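Local coordinates for protein ABC sugar (Ribose) transporter, periplasmic substrate-binding subunit (Rhodobacter sphaeroides, PDB 3L49) that probably binds a sugar in the periplasm as the substrate-binding subunit of an ABC transporter, at residues 203-207 with 219-223. Numbering follows the deposited sequence.
Sequences MIGAT and RTYGV
Residues 203-207, just over one turn of helix 200-212, pack on strand 219-222. The axes of the two short segments come within 8.5 Å and run nearly antiparallel (175°). They are the helix and second strand of a right-handed beta-alpha-beta crossover from strand 194-197, in one lobe of the periplasmic binding protein fold. The M203 and T220 CA atoms lie 6.3 Å apart. T220 is extended, and its side chain points at the helix with chi1 p. M203, chi1 and chi2 both m, lays CG and SD against the strand between T220 and G222. M203 SD is 4.0 Å from T220 CB; M203 CG is 3.4 Å from Y221 O and 4.2 Å from G222 CA. A206 CB meets T220 CG2 at 4.1 Å. T207 chi1 is m, which turns T207 OG1 back to donate to M203 O (2.5 Å). T220 OG1 donates to T207 OG1 (3.0 Å). F229 of helix 227-234 also touches M203, T207 and T220. The contact is mainly apolar, and its two buried hydroxyls are satisfied by a relay ending on a helix carbonyl.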
loop_
_atom_site.group_PDB
_atom_site.type_symbol
_atom_site.label_atom_id
_atom_site.label_comp_id
_atom_site.label_asym_id
_atom_site.label_seq_id
_atom_site.Cartn_x
_atom_site.Cartn_y
_atom_site.Cartn_z
ATOM N N MET A 203 11.257 3.124 -3.042
ATOM C CA MET A 203 12.481 2.567 -2.475
ATOM C C MET A 203 13.343 1.872 -3.522
ATOM O O MET A 203 14.551 1.744 -3.333
ATOM C CB MET A 203 12.181 1.670 -1.263
ATOM C CG MET A 203 11.593 2.402 -0.050
ATOM S SD MET A 203 12.619 3.754 0.574
ATOM C CE MET A 203 11.973 5.188 -0.273
ATOM N N ILE A 204 12.724 1.446 -4.627
ATOM C CA ILE A 204 13.461 0.915 -5.779
ATOM C C ILE A 204 14.380 2.001 -6.346
ATOM O O ILE A 204 15.559 1.754 -6.593
ATOM C CB ILE A 204 12.518 0.340 -6.871
ATOM C CG1 ILE A 204 11.772 -0.888 -6.342
ATOM C CG2 ILE A 204 13.308 -0.070 -8.120
ATOM C CD1 ILE A 204 10.457 -1.185 -7.070
ATOM N N GLY A 205 13.835 3.204 -6.498
ATOM C CA GLY A 205 14.598 4.374 -6.911
ATOM C C GLY A 205 15.643 4.819 -5.913
ATOM O O GLY A 205 16.777 5.120 -6.290
ATOM N N ALA A 206 15.264 4.852 -4.639
ATOM C CA ALA A 206 16.166 5.294 -3.563
ATOM C C ALA A 206 17.401 4.405 -3.473
ATOM O O ALA A 206 18.516 4.898 -3.318
ATOM C CB ALA A 206 15.428 5.336 -2.225
ATOM N N THR A 207 17.186 3.100 -3.614
ATOM C CA THR A 207 18.256 2.103 -3.635
ATOM C C THR A 207 19.193 2.315 -4.822
ATOM O O THR A 207 20.419 2.319 -4.646
ATOM C CB THR A 207 17.667 0.679 -3.669
ATOM O OG1 THR A 207 16.672 0.563 -2.650
ATOM C CG2 THR A 207 18.736 -0.381 -3.444
ATOM N N ARG A 219 20.633 1.994 4.399
ATOM C CA ARG A 219 19.707 0.951 3.983
ATOM C C ARG A 219 18.310 1.516 3.752
ATOM O O ARG A 219 17.912 2.489 4.390
ATOM C CB ARG A 219 19.686 -0.206 4.994
ATOM C CG ARG A 219 21.002 -0.990 5.112
ATOM C CD ARG A 219 21.263 -1.886 3.901
ATOM N NE ARG A 219 22.460 -2.715 4.064
ATOM C CZ ARG A 219 23.640 -2.477 3.494
ATOM N NH1 ARG A 219 23.816 -1.428 2.700
ATOM N NH2 ARG A 219 24.653 -3.301 3.715
ATOM N N THR A 220 17.576 0.921 2.812
ATOM C CA THR A 220 16.203 1.361 2.508
ATOM C C THR A 220 15.165 0.347 2.978
ATOM O O THR A 220 15.435 -0.855 3.020
ATOM C CB THR A 220 15.965 1.634 1.001
ATOM O OG1 THR A 220 16.078 0.412 0.261
ATOM C CG2 THR A 220 16.939 2.684 0.458
ATOM N N TYR A 221 13.977 0.842 3.326
ATOM C CA TYR A 221 12.911 0.022 3.897
ATOM C C TYR A 221 11.571 0.410 3.320
ATOM O O TYR A 221 11.229 1.590 3.276
ATOM C CB TYR A 221 12.878 0.173 5.427
ATOM C CG TYR A 221 14.180 -0.223 6.079
ATOM C CD1 TYR A 221 15.213 0.698 6.215
ATOM C CD2 TYR A 221 14.396 -1.530 6.511
ATOM C CE1 TYR A 221 16.422 0.339 6.767
ATOM C CE2 TYR A 221 15.606 -1.903 7.071
ATOM C CZ TYR A 221 16.608 -0.954 7.202
ATOM O OH TYR A 221 17.808 -1.286 7.754
ATOM N N GLY A 222 10.799 -0.586 2.899
ATOM C CA GLY A 222 9.476 -0.327 2.337
ATOM C C GLY A 222 8.552 -1.508 2.495
ATOM O O GLY A 222 8.898 -2.491 3.146
ATOM N N VAL A 223 7.379 -1.408 1.877
ATOM C CA VAL A 223 6.297 -2.370 2.059
ATOM C C VAL A 223 5.731 -2.745 0.700
ATOM O O VAL A 223 5.538 -1.867 -0.126
ATOM C CB VAL A 223 5.145 -1.749 2.897
ATOM C CG1 VAL A 223 3.887 -2.629 2.853
ATOM C CG2 VAL A 223 5.571 -1.475 4.343
#